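Local coordinates for protein lysyl oxidase (Pichia pastoris, PDB 1W7C) that probably oxidises primary amines, including peptidyl lysine side chains, to aldehydes using copper and a topaquinone cofactor built from its own chain, at residues S312-D316 / T384-E388; F326-I331 / N679-S683; I154-V158 / A238-Y242. All coordinates share one frame; numbering follows the deposited sequence. Where two conformers were deposited one is given.

Overall arrangement
Interactions 1 and 2 both belong to the copper amine oxidase catalytic domain, their centres 32 Å apart, and their segments alternate along the chain. Their first segments are close in sequence: 312-316 takes in the end of strand 307-314 and the residues after it, and 326-331 holds the turn between strands 318-326 and 329-344. Interaction 1 is deeply buried, with the side chain of Arg315 about 9 Å from that of Asp358, the predicted catalytic base. Interaction 2 lies farther out, where the side chain of Arg330 is about 8 Å from a calcium ion. Interaction 3 is remote from both, its centre 45 Å from interaction 1 and 69 Å from interaction 2, beside an N-linked glycan.

Interaction 1 of 3, residues S312-D316 / T384-E388; sequences SWSRD and TDTFE
Strands 312-314 and 384-388 run in nearly the same direction, their short axes inclined by 30° and 6.9 Å apart at closest approach; the CA of Trp313 lies nearest that of Thr384, and the CA of Arg315, just past the first strand, nearest that of Thr386. The backbones share no direct bond; a water joins them instead, donating to both Trp313 O and Asp385 O. Thr384 packs on one face of the indole, its CB 3.7 Å from the centroid of the five-membered ring of Trp313 in a CH-pi contact. Its OG1 also lies above that face, although its hydroxyl pairs with Ser398, as Trp313 NE1 does with Gly364 O. Farther along, the methyl CG2 of Thr386 reaches the edge of the indole and rests 3.7 Å from Arg315 CB. The guanidinium ends the row. Bent at chi2 (-103°), the Arg315 chain brings NE to Glu388 OE1 at 2.9 Å in a nearly straight bond (164°), which lies in the guanidinium plane but meets the carboxylate from above its own plane. Arg315 NH1 bonds Asp316 OD1 at 2.9 Å, while a second water links Arg315 NH2 to Glu388 OE1. Glu388 is held further by Trp57 and Asn365, and Asp316 by Arg613. Replacing Arg315 with a methionine would probably leave Glu388 OE1 without its charged partner and Asp316 OD1 without NH1. With the arginine in place, its charge is likely to stabilise both acids as carboxylates, in a buried network that ties the loop after strand 307-314 to the end of strand 380-388.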
ATOM      1  N   SER A 312       6.825  24.258  -7.176  1.00 14.36           N
ATOM      2  CA  SER A 312       6.405  25.542  -6.659  1.00 15.08           C
ATOM      3  C   SER A 312       6.005  25.363  -5.218  1.00 15.03           C
ATOM      4  O   SER A 312       5.597  24.283  -4.816  1.00 15.86           O
ATOM      5  CB  SER A 312       5.224  26.086  -7.486  1.00 23.76           C
ATOM      6  OG  SER A 312       4.836  27.349  -6.991  1.00 26.46           O
ATOM      7  N   TRP A 313       6.080  26.448  -4.450  1.00 15.61           N
ATOM      8  CA  TRP A 313       5.781  26.411  -3.017  1.00 14.82           C
ATOM      9  C   TRP A 313       4.837  27.527  -2.630  1.00 15.32           C
ATOM     10  O   TRP A 313       5.045  28.693  -3.014  1.00 16.06           O
ATOM     11  CB  TRP A 313       7.099  26.579  -2.239  1.00 15.28           C
ATOM     12  CG  TRP A 313       6.927  26.310  -0.780  1.00 15.40           C
ATOM     13  CD1 TRP A 313       6.586  27.218   0.201  1.00 16.61           C
ATOM     14  CD2 TRP A 313       7.108  25.058  -0.122  1.00 15.17           C
ATOM     15  NE1 TRP A 313       6.534  26.586   1.422  1.00 16.68           N
ATOM     16  CE2 TRP A 313       6.845  25.259   1.247  1.00 16.79           C
ATOM     17  CE3 TRP A 313       7.484  23.771  -0.552  1.00 16.64           C
ATOM     18  CZ2 TRP A 313       6.956  24.241   2.183  1.00 17.21           C
ATOM     19  CZ3 TRP A 313       7.612  22.758   0.394  1.00 18.25           C
ATOM     20  CH2 TRP A 313       7.332  22.996   1.736  1.00 18.77           C
ATOM     21  N   SER A 314       3.822  27.189  -1.839  1.00 14.86           N
ATOM     22  CA  SER A 314       2.915  28.180  -1.266  1.00 15.38           C
ATOM     23  C   SER A 314       2.791  28.030   0.230  1.00 14.26           C
ATOM     24  O   SER A 314       2.966  26.941   0.783  1.00 14.68           O
ATOM     25  CB  SER A 314       1.529  28.079  -1.888  1.00 16.35           C
ATOM     26  OG  SER A 314       0.819  26.929  -1.423  1.00 16.20           O
ATOM     27  N   ARG A 315       2.480  29.150   0.876  1.00 14.50           N
ATOM     28  CA  ARG A 315       2.189  29.156   2.295  1.00 15.42           C
ATOM     29  C   ARG A 315       0.999  28.251   2.628  1.00 14.23           C
ATOM     30  O   ARG A 315       1.032  27.492   3.609  1.00 15.47           O
ATOM     31  CB  ARG A 315       1.939  30.602   2.729  1.00 16.21           C
ATOM     32  CG  ARG A 315       1.416  30.767   4.119  1.00 16.97           C
ATOM     33  CD  ARG A 315      -0.119  31.065   4.138  1.00 19.11           C
ATOM     34  NE  ARG A 315      -0.632  31.121   5.497  1.00 19.24           N
ATOM     35  CZ  ARG A 315      -1.724  30.565   5.918  1.00 17.37           C
ATOM     36  NH1 ARG A 315      -2.535  29.915   5.088  1.00 16.49           N
ATOM     37  NH2 ARG A 315      -2.054  30.679   7.187  1.00 18.78           N
ATOM     38  N   ASP A 316      -0.040  28.289   1.806  1.00 14.05           N
ATOM     39  CA  ASP A 316      -1.236  27.517   2.116  1.00 13.98           C
ATOM     40  C   ASP A 316      -0.976  26.004   2.097  1.00 14.19           C
ATOM     41  O   ASP A 316      -1.407  25.300   3.012  1.00 13.95           O
ATOM     42  CB  ASP A 316      -2.357  27.782   1.118  1.00 14.26           C
ATOM     43  CG  ASP A 316      -2.999  29.158   1.237  1.00 15.66           C
ATOM     44  OD1 ASP A 316      -2.719  29.921   2.206  1.00 15.34           O
ATOM     45  OD2 ASP A 316      -3.784  29.538   0.330  1.00 16.36           O
ATOM     46  N   THR A 384      12.744  27.270   0.088  1.00 16.93           N
ATOM     47  CA  THR A 384      11.549  27.936  -0.395  1.00 16.15           C
ATOM     48  C   THR A 384      11.250  29.142   0.489  1.00 16.90           C
ATOM     49  O   THR A 384      11.926  29.357   1.472  1.00 20.03           O
ATOM     50  CB  THR A 384      10.336  26.987  -0.406  1.00 18.21           C
ATOM     51  OG1 THR A 384      10.079  26.540   0.935  1.00 18.29           O
ATOM     52  CG2 THR A 384      10.624  25.763  -1.264  1.00 17.83           C
ATOM     53  N   ASP A 385      10.197  29.878   0.162  1.00 16.88           N
ATOM     54  CA  ASP A 385       9.882  31.080   0.929  1.00 17.08           C
ATOM     55  C   ASP A 385       8.412  31.357   0.951  1.00 17.22           C
ATOM     56  O   ASP A 385       7.642  30.818   0.130  1.00 18.27           O
ATOM     57  CB  ASP A 385      10.672  32.283   0.378  1.00 19.43           C
ATOM     58  CG  ASP A 385      10.590  32.375  -1.109  1.00 17.97           C
ATOM     59  OD1 ASP A 385       9.470  32.609  -1.649  1.00 18.71           O
ATOM     60  OD2 ASP A 385      11.617  32.211  -1.813  1.00 21.67           O
ATOM     61  N   THR A 386       8.005  32.134   1.955  1.00 17.73           N
ATOM     62  CA  THR A 386       6.648  32.629   2.084  1.00 17.43           C
ATOM     63  C   THR A 386       6.733  34.070   2.596  1.00 17.30           C
ATOM     64  O   THR A 386       7.784  34.537   3.036  1.00 19.54           O
ATOM     65  CB  THR A 386       5.822  31.802   3.095  1.00 18.19           C
ATOM     66  OG1 THR A 386       6.524  31.781   4.344  1.00 19.12           O
ATOM     67  CG2 THR A 386       5.644  30.346   2.637  1.00 18.73           C
ATOM     68  N   PHE A 387       5.592  34.732   2.608  1.00 18.30           N
ATOM     69  CA  PHE A 387       5.436  36.058   3.216  1.00 18.05           C
ATOM     70  C   PHE A 387       4.199  36.084   4.089  1.00 18.69           C
ATOM     71  O   PHE A 387       3.112  35.721   3.637  1.00 19.67           O
ATOM     72  CB  PHE A 387       5.333  37.163   2.143  1.00 20.22           C
ATOM     73  CG  PHE A 387       5.085  38.529   2.728  1.00 19.01           C
ATOM     74  CD1 PHE A 387       3.808  39.005   2.908  1.00 20.84           C
ATOM     75  CD2 PHE A 387       6.153  39.287   3.176  1.00 20.13           C
ATOM     76  CE1 PHE A 387       3.600  40.253   3.485  1.00 23.90           C
ATOM     77  CE2 PHE A 387       5.959  40.524   3.737  1.00 22.47           C
ATOM     78  CZ  PHE A 387       4.681  41.001   3.901  1.00 24.91           C
ATOM     79  N   GLU A 388       4.344  36.486   5.337  1.00 17.76           N
ATOM     80  CA  GLU A 388       3.156  36.690   6.198  1.00 18.23           C
ATOM     81  C   GLU A 388       3.408  37.847   7.141  1.00 20.52           C
ATOM     82  O   GLU A 388       4.463  37.933   7.743  1.00 20.02           O
ATOM     83  CB  GLU A 388       2.811  35.460   7.027  1.00 19.67           C
ATOM     84  CG  GLU A 388       2.648  34.192   6.227  1.00 22.03           C
ATOM     85  CD  GLU A 388       2.041  33.079   7.045  1.00 24.43           C
ATOM     86  OE1 GLU A 388       0.766  33.036   7.171  1.00 23.57           O
ATOM     87  OE2 GLU A 388       2.831  32.224   7.530  1.00 20.62           O
TER
HETATM   88  O   HOH W   1       5.313  30.956  -1.400  1.00 17.70           O
HETATM   89  O   HOH W   2      -0.326  31.823   9.197  1.00 26.48           O

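Interaction 2 of 3, residues F326-I331 / N679-S683; sequences FKGERI and NYFDS
The type I' turn from Phe326 to Glu329, which reverses the chain between strands 318-326 and 329-344 of the catalytic domain, packs against the loop 679-683 that follows strand 670-678. Two aromatic residues of the loop carry the contact. Phe681 brings CZ to within 3.9 Å of Phe326 CD1, so that the two rings meet edge against edge. Behind it, Tyr680 covers the centre of one face of the Phe681 ring with CD2. With CG anti to the backbone N (chi1 -178°), the Tyr680 ring extends toward the hairpin and puts its hydroxyl among Glu329 and Ile331: Tyr680 OH is 3.6 Å from Glu329 CB and 3.4 Å from Ile331 CG2. Two waters bind this hydroxyl near the ring plane. One, 2.7 Å from Tyr680 OH, lies within reach of both Phe326 O and the Glu329 carboxylate; the other, 2.8 Å from Tyr680 OH, donates to Arg330 O. Arg570 supports both sides, making a salt bridge with Glu329 and a cation-pi contact with Tyr680. Asn679, at the start of the loop, hydrogen-bonds Asn657 and Ser658 of the second subunit. Direct contact is thus mainly apolar, while water carries the tyrosine hydroxyl's link to the backbone carbonyl of Arg330.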
ATOM      1  N   PHE A 326       7.119  12.847 -19.074  1.00 13.75           N
ATOM      2  CA  PHE A 326       7.828  11.567 -19.108  1.00 15.53           C
ATOM      3  C   PHE A 326       8.130  11.260 -20.571  1.00 15.79           C
ATOM      4  O   PHE A 326       7.245  11.365 -21.433  1.00 16.38           O
ATOM      5  CB  PHE A 326       7.022  10.446 -18.443  1.00 15.43           C
ATOM      6  CG  PHE A 326       7.734   9.132 -18.450  1.00 14.58           C
ATOM      7  CD1 PHE A 326       7.302   8.076 -19.224  1.00 16.28           C
ATOM      8  CD2 PHE A 326       8.857   8.966 -17.680  1.00 15.41           C
ATOM      9  CE1 PHE A 326       8.009   6.858 -19.234  1.00 16.42           C
ATOM     10  CE2 PHE A 326       9.549   7.765 -17.685  1.00 16.27           C
ATOM     11  CZ  PHE A 326       9.113   6.700 -18.462  1.00 16.24           C
ATOM     12  N   LYS A 327       9.386  10.954 -20.855  1.00 15.78           N
ATOM     13  CA  LYS A 327       9.864  10.717 -22.224  1.00 17.10           C
ATOM     14  C   LYS A 327       9.388  11.794 -23.188  1.00 17.14           C
ATOM     15  O   LYS A 327       8.928  11.506 -24.300  1.00 20.14           O
ATOM     16  CB  LYS A 327       9.531   9.288 -22.674  1.00 17.53           C
ATOM     17  CG  LYS A 327      10.316   8.255 -21.879  1.00 18.26           C
ATOM     18  CD  LYS A 327      10.159   6.841 -22.419  1.00 17.60           C
ATOM     19  CE  LYS A 327      11.139   5.892 -21.718  0.60 20.82           C
ATOM     20  NZ  LYS A 327      12.535   6.134 -22.187  0.60 19.78           N
ATOM     21  N   GLY A 328       9.476  13.041 -22.738  1.00 17.69           N
ATOM     22  CA  GLY A 328       9.246  14.194 -23.604  1.00 19.46           C
ATOM     23  C   GLY A 328       7.799  14.601 -23.815  1.00 18.93           C
ATOM     24  O   GLY A 328       7.537  15.497 -24.597  1.00 25.22           O
ATOM     25  N   GLU A 329       6.865  13.947 -23.127  1.00 16.30           N
ATOM     26  CA  GLU A 329       5.470  14.299 -23.242  1.00 17.67           C
ATOM     27  C   GLU A 329       4.900  14.667 -21.878  1.00 16.71           C
ATOM     28  O   GLU A 329       5.110  13.941 -20.901  1.00 15.79           O
ATOM     29  CB  GLU A 329       4.644  13.131 -23.821  1.00 17.74           C
ATOM     30  CG  GLU A 329       5.088  12.669 -25.215  1.00 19.80           C
ATOM     31  CD  GLU A 329       4.163  11.598 -25.770  1.00 20.98           C
ATOM     32  OE1 GLU A 329       4.402  10.412 -25.525  1.00 24.67           O
ATOM     33  OE2 GLU A 329       3.140  11.938 -26.400  1.00 23.86           O
ATOM     34  N   ARG A 330       4.148  15.765 -21.806  1.00 15.66           N
ATOM     35  CA  ARG A 330       3.455  16.118 -20.586  1.00 15.03           C
ATOM     36  C   ARG A 330       2.354  15.096 -20.312  1.00 14.27           C
ATOM     37  O   ARG A 330       1.538  14.828 -21.176  1.00 15.69           O
ATOM     38  CB  ARG A 330       2.795  17.486 -20.725  1.00 15.59           C
ATOM     39  CG  ARG A 330       2.068  17.941 -19.510  1.00 15.12           C
ATOM     40  CD  ARG A 330       1.343  19.284 -19.673  1.00 16.16           C
ATOM     41  NE  ARG A 330       2.329  20.269 -20.109  1.00 16.91           N
ATOM     42  CZ  ARG A 330       2.482  20.767 -21.339  1.00 16.85           C
ATOM     43  NH1 ARG A 330       1.583  20.573 -22.286  1.00 17.62           N
ATOM     44  NH2 ARG A 330       3.539  21.525 -21.583  1.00 18.81           N
ATOM     45  N   ILE A 331       2.353  14.565 -19.104  1.00 14.04           N
ATOM     46  CA  ILE A 331       1.237  13.767 -18.604  1.00 14.29           C
ATOM     47  C   ILE A 331       0.361  14.496 -17.589  1.00 14.33           C
ATOM     48  O   ILE A 331      -0.815  14.191 -17.495  1.00 14.48           O
ATOM     49  CB  ILE A 331       1.691  12.408 -18.061  1.00 16.90           C
ATOM     50  CG1 ILE A 331       2.640  12.528 -16.881  1.00 16.73           C
ATOM     51  CG2 ILE A 331       2.275  11.530 -19.174  1.00 19.03           C
ATOM     52  CD1 ILE A 331       2.731  11.288 -16.056  1.00 17.99           C
ATOM     53  N   ASN A 679      -2.102   1.436 -21.735  1.00 13.93           N
ATOM     54  CA  ASN A 679      -2.127   1.612 -23.189  1.00 15.23           C
ATOM     55  C   ASN A 679      -1.564   2.950 -23.662  1.00 14.91           C
ATOM     56  O   ASN A 679      -1.822   3.392 -24.762  1.00 16.50           O
ATOM     57  CB  ASN A 679      -3.547   1.354 -23.733  1.00 15.09           C
ATOM     58  CG  ASN A 679      -3.983  -0.054 -23.506  1.00 14.88           C
ATOM     59  OD1 ASN A 679      -3.176  -0.986 -23.498  1.00 15.61           O
ATOM     60  ND2 ASN A 679      -5.282  -0.230 -23.356  1.00 16.12           N
ATOM     61  N   TYR A 680      -0.767   3.583 -22.808  1.00 14.70           N
ATOM     62  CA  TYR A 680      -0.202   4.891 -23.084  1.00 15.79           C
ATOM     63  C   TYR A 680       0.945   4.758 -24.099  1.00 15.43           C
ATOM     64  O   TYR A 680       1.196   5.671 -24.886  1.00 16.35           O
ATOM     65  CB  TYR A 680       0.298   5.520 -21.777  1.00 16.15           C
ATOM     66  CG  TYR A 680       0.863   6.903 -21.951  1.00 14.85           C
ATOM     67  CD1 TYR A 680       0.028   7.983 -22.150  1.00 15.95           C
ATOM     68  CD2 TYR A 680       2.246   7.128 -21.904  1.00 16.87           C
ATOM     69  CE1 TYR A 680       0.529   9.240 -22.322  1.00 16.21           C
ATOM     70  CE2 TYR A 680       2.743   8.370 -22.066  1.00 16.81           C
ATOM     71  CZ  TYR A 680       1.904   9.426 -22.274  1.00 17.64           C
ATOM     72  OH  TYR A 680       2.468  10.657 -22.459  1.00 17.67           O
ATOM     73  N   PHE A 681       1.643   3.631 -24.052  1.00 15.76           N
ATOM     74  CA  PHE A 681       2.618   3.206 -25.033  1.00 16.18           C
ATOM     75  C   PHE A 681       2.140   1.912 -25.699  1.00 15.96           C
ATOM     76  O   PHE A 681       1.097   1.365 -25.344  1.00 17.12           O
ATOM     77  CB  PHE A 681       3.975   2.995 -24.357  1.00 15.48           C
ATOM     78  CG  PHE A 681       4.539   4.219 -23.651  1.00 15.85           C
ATOM     79  CD1 PHE A 681       4.925   5.358 -24.355  1.00 17.55           C
ATOM     80  CD2 PHE A 681       4.787   4.186 -22.272  1.00 17.43           C
ATOM     81  CE1 PHE A 681       5.461   6.440 -23.696  1.00 17.75           C
ATOM     82  CE2 PHE A 681       5.367   5.277 -21.618  1.00 18.62           C
ATOM     83  CZ  PHE A 681       5.713   6.382 -22.332  1.00 17.45           C
ATOM     84  N   ASP A 682       2.939   1.376 -26.608  1.00 16.84           N
ATOM     85  CA  ASP A 682       2.729   0.049 -27.136  1.00 16.53           C
ATOM     86  C   ASP A 682       3.236  -1.063 -26.215  1.00 16.49           C
ATOM     87  O   ASP A 682       2.862  -2.221 -26.384  1.00 17.86           O
ATOM     88  CB  ASP A 682       3.429  -0.093 -28.493  1.00 17.83           C
ATOM     89  CG  ASP A 682       2.788   0.709 -29.586  1.00 20.52           C
ATOM     90  OD1 ASP A 682       1.655   1.197 -29.420  1.00 22.23           O
ATOM     91  OD2 ASP A 682       3.389   0.826 -30.683  1.00 23.60           O
ATOM     92  N   SER A 683       4.086  -0.704 -25.269  1.00 17.60           N
ATOM     93  CA  SER A 683       4.737  -1.653 -24.397  1.00 17.07           C
ATOM     94  C   SER A 683       5.149  -0.954 -23.097  1.00 14.60           C
ATOM     95  O   SER A 683       5.080   0.275 -22.963  1.00 16.18           O
ATOM     96  CB  SER A 683       5.962  -2.249 -25.100  1.00 17.51           C
ATOM     97  OG  SER A 683       6.894  -1.226 -25.413  1.00 19.70           O
TER
HETATM   98  O   HOH W   3       5.154  10.142 -22.417  1.00 29.34           O
HETATM   99  O   HOH W   4       0.741  12.829 -22.769  1.00 18.77           O

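Interaction 3 of 3, residues I154-V158 / A238-Y242; sequences IMRDV and AEELY. With NAG (2-acetamido-2-deoxy-beta-D-glucopyranose), chain R.
Met155 SD presses to 3.4 Å from Ala238 CB, a tight apolar contact where helix 153-163 packs beside helix 238-246. The pair lies against the five-stranded antiparallel sheet that runs from strand 170-180 to strand 233-235, away from the catalytic domain; helix 238-246 falls in the DUF1965 family, which is related to the N2 and N3 domains of copper amine oxidases. The two helices run in roughly the same direction, crossing at 39° with their short axes 9.8 Å apart. Phe209 and Tyr228 touch Met155 and Leu241 from the sheet side. Bends at chi2 and chi3 curl the methionine, whose CB does not itself face the second helix, so that its sulfur comes round to the small alanine. One turn on, Val158 spreads its two methyls over different neighbours: CG1 lies 3.6 Å from Leu241 CD2, and CG2 sits 4.0 Å from Tyr242 CB. Ile154 CG2 meets the same Tyr242 CB at 3.9 Å, while Ile154 CD1 reaches outward to the carboxylate of Glu239. The interface is therefore apolar in the middle, with the carboxylates of Asp157 and Glu239 on the solvent side. Arg156 turns the other way, carrying one guanidinium face to an N-acetylglucosamine, with Asn151 and Glu168 holding its NH1. At the exposed margin the carboxylate and phenol planes of Asp157 and Tyr242 are 56° apart, and Asp157 OD1 meets the edge of the Tyr242 ring, 3.3 Å from CE2.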
ATOM      1  N   ILE A 154     -12.810  34.240  41.288  1.00 31.44           N
ATOM      2  CA  ILE A 154     -13.757  33.111  41.302  1.00 31.95           C
ATOM      3  C   ILE A 154     -13.357  32.011  40.313  1.00 31.46           C
ATOM      4  O   ILE A 154     -13.316  30.845  40.682  1.00 32.36           O
ATOM      5  CB  ILE A 154     -15.208  33.585  41.038  1.00 43.12           C
ATOM      6  CG1 ILE A 154     -15.715  34.402  42.230  1.00 49.05           C
ATOM      7  CG2 ILE A 154     -16.147  32.388  40.813  1.00 42.28           C
ATOM      8  CD1 ILE A 154     -16.981  35.203  41.944  1.00 54.72           C
ATOM      9  N   MET A 155     -13.054  32.369  39.065  1.00 28.91           N
ATOM     10  CA  MET A 155     -12.710  31.335  38.094  1.00 29.00           C
ATOM     11  C   MET A 155     -11.380  30.654  38.387  1.00 28.16           C
ATOM     12  O   MET A 155     -11.231  29.483  38.081  1.00 27.35           O
ATOM     13  CB  MET A 155     -12.780  31.853  36.656  1.00 30.10           C
ATOM     14  CG  MET A 155     -14.200  31.971  36.127  1.00 30.44           C
ATOM     15  SD  MET A 155     -15.200  30.448  36.295  1.00 29.75           S
ATOM     16  CE  MET A 155     -14.235  29.297  35.307  1.00 28.73           C
ATOM     17  N   ARG A 156     -10.425  31.354  39.002  1.00 27.77           N
ATOM     18  CA  ARG A 156      -9.177  30.707  39.415  1.00 29.08           C
ATOM     19  C   ARG A 156      -9.489  29.594  40.418  1.00 29.48           C
ATOM     20  O   ARG A 156      -8.939  28.499  40.323  1.00 30.21           O
ATOM     21  CB  ARG A 156      -8.201  31.724  40.024  1.00 29.76           C
ATOM     22  CG  ARG A 156      -7.552  32.660  39.032  1.00 29.33           C
ATOM     23  CD  ARG A 156      -6.674  33.721  39.701  1.00 35.76           C
ATOM     24  NE  ARG A 156      -5.565  33.091  40.413  1.00 30.55           N
ATOM     25  CZ  ARG A 156      -4.448  32.664  39.835  1.00 29.80           C
ATOM     26  NH1 ARG A 156      -4.258  32.838  38.538  1.00 31.77           N
ATOM     27  NH2 ARG A 156      -3.507  32.079  40.562  1.00 30.54           N
ATOM     28  N   ASP A 157     -10.395  29.875  41.350  1.00 33.09           N
ATOM     29  CA  ASP A 157     -10.804  28.895  42.357  1.00 33.58           C
ATOM     30  C   ASP A 157     -11.568  27.717  41.730  1.00 28.00           C
ATOM     31  O   ASP A 157     -11.300  26.570  42.055  1.00 31.06           O
ATOM     32  CB  ASP A 157     -11.643  29.561  43.466  1.00 35.82           C
ATOM     33  CG  ASP A 157     -11.636  28.763  44.757  1.00 60.92           C
ATOM     34  OD1 ASP A 157     -12.662  28.125  45.074  1.00 59.50           O
ATOM     35  OD2 ASP A 157     -10.640  28.713  45.510  1.00 83.68           O
ATOM     36  N   VAL A 158     -12.495  28.013  40.821  1.00 27.47           N
ATOM     37  CA  VAL A 158     -13.248  26.987  40.093  1.00 32.14           C
ATOM     38  C   VAL A 158     -12.300  26.065  39.329  1.00 27.47           C
ATOM     39  O   VAL A 158     -12.371  24.835  39.440  1.00 26.82           O
ATOM     40  CB  VAL A 158     -14.249  27.617  39.086  1.00 30.61           C
ATOM     41  CG1 VAL A 158     -14.810  26.564  38.130  1.00 31.62           C
ATOM     42  CG2 VAL A 158     -15.397  28.309  39.830  1.00 29.60           C
ATOM     43  N   ALA A 238     -19.937  31.977  36.021  1.00 30.41           N
ATOM     44  CA  ALA A 238     -18.929  31.556  36.989  1.00 38.79           C
ATOM     45  C   ALA A 238     -19.518  31.370  38.386  1.00 32.29           C
ATOM     46  O   ALA A 238     -19.158  30.429  39.081  1.00 33.38           O
ATOM     47  CB  ALA A 238     -17.800  32.573  37.037  1.00 36.69           C
ATOM     48  N   GLU A 239     -20.428  32.272  38.781  1.00 34.48           N
ATOM     49  CA  GLU A 239     -21.008  32.259  40.118  1.00 35.72           C
ATOM     50  C   GLU A 239     -21.865  31.009  40.300  1.00 39.43           C
ATOM     51  O   GLU A 239     -21.791  30.351  41.333  1.00 39.22           O
ATOM     52  CB  GLU A 239     -21.852  33.533  40.380  1.00 37.45           C
ATOM     53  CG  GLU A 239     -21.026  34.791  40.643  1.00 55.12           C
ATOM     54  CD  GLU A 239     -20.450  35.454  39.388  1.00 66.81           C
ATOM     55  OE1 GLU A 239     -20.796  35.055  38.249  1.00 48.76           O
ATOM     56  OE2 GLU A 239     -19.635  36.394  39.544  1.00 58.30           O
ATOM     57  N   GLU A 240     -22.658  30.669  39.285  1.00 35.30           N
ATOM     58  CA  GLU A 240     -23.500  29.474  39.344  1.00 35.59           C
ATOM     59  C   GLU A 240     -22.663  28.212  39.539  1.00 34.84           C
ATOM     60  O   GLU A 240     -23.020  27.341  40.338  1.00 34.69           O
ATOM     61  CB  GLU A 240     -24.343  29.317  38.080  1.00 39.84           C
ATOM     62  CG  GLU A 240     -25.381  28.209  38.192  1.00 43.90           C
ATOM     63  CD  GLU A 240     -26.151  27.945  36.908  1.00 45.36           C
ATOM     64  OE1 GLU A 240     -25.798  28.483  35.848  1.00 39.25           O
ATOM     65  OE2 GLU A 240     -27.116  27.165  36.961  1.00 55.99           O
ATOM     66  N   LEU A 241     -21.572  28.107  38.782  1.00 33.37           N
ATOM     67  CA  LEU A 241     -20.708  26.935  38.858  1.00 30.60           C
ATOM     68  C   LEU A 241     -20.005  26.878  40.210  1.00 31.03           C
ATOM     69  O   LEU A 241     -19.966  25.841  40.862  1.00 34.91           O
ATOM     70  CB  LEU A 241     -19.692  26.943  37.718  1.00 32.98           C
ATOM     71  CG  LEU A 241     -18.659  25.815  37.718  1.00 29.86           C
ATOM     72  CD1 LEU A 241     -19.281  24.449  37.892  1.00 29.34           C
ATOM     73  CD2 LEU A 241     -17.872  25.862  36.399  1.00 31.50           C
ATOM     74  N   TYR A 242     -19.498  28.018  40.656  1.00 33.28           N
ATOM     75  CA  TYR A 242     -18.855  28.096  41.961  1.00 34.04           C
ATOM     76  C   TYR A 242     -19.800  27.636  43.086  1.00 34.45           C
ATOM     77  O   TYR A 242     -19.387  26.876  43.970  1.00 39.07           O
ATOM     78  CB  TYR A 242     -18.344  29.515  42.230  1.00 37.43           C
ATOM     79  CG  TYR A 242     -17.678  29.647  43.573  1.00 42.80           C
ATOM     80  CD1 TYR A 242     -18.400  30.098  44.687  1.00 45.10           C
ATOM     81  CD2 TYR A 242     -16.343  29.296  43.750  1.00 43.39           C
ATOM     82  CE1 TYR A 242     -17.804  30.203  45.937  1.00 51.65           C
ATOM     83  CE2 TYR A 242     -15.734  29.404  45.007  1.00 48.56           C
ATOM     84  CZ  TYR A 242     -16.474  29.860  46.092  1.00 54.56           C
ATOM     85  OH  TYR A 242     -15.894  29.963  47.330  1.00 56.51           O
TER
HETATM   86  C1  NAG R 816      -3.918  35.936  36.686  1.00 35.83           C
HETATM   87  C2  NAG R 816      -2.779  36.733  35.999  1.00 38.98           C
HETATM   88  C3  NAG R 816      -1.534  36.826  36.887  1.00 42.93           C
HETATM   89  C4  NAG R 816      -1.926  37.299  38.280  1.00 55.51           C
HETATM   90  C5  NAG R 816      -3.080  36.463  38.828  1.00 49.57           C
HETATM   91  C6  NAG R 816      -3.475  36.973  40.211  1.00 48.30           C
HETATM   92  C7  NAG R 816      -2.496  36.688  33.540  1.00 38.27           C
HETATM   93  C8  NAG R 816      -1.937  35.905  32.380  1.00 38.66           C
HETATM   94  N2  NAG R 816      -2.424  36.095  34.736  1.00 36.72           N
HETATM   95  O3  NAG R 816      -0.580  37.726  36.347  1.00 50.69           O
HETATM   96  O4  NAG R 816      -0.825  37.215  39.160  1.00 60.13           O
HETATM   97  O5  NAG R 816      -4.185  36.520  37.945  1.00 45.26           O
HETATM   98  O6  NAG R 816      -4.859  36.817  40.408  1.00 59.64           O
HETATM   99  O7  NAG R 816      -2.988  37.796  33.346  1.00 39.92           O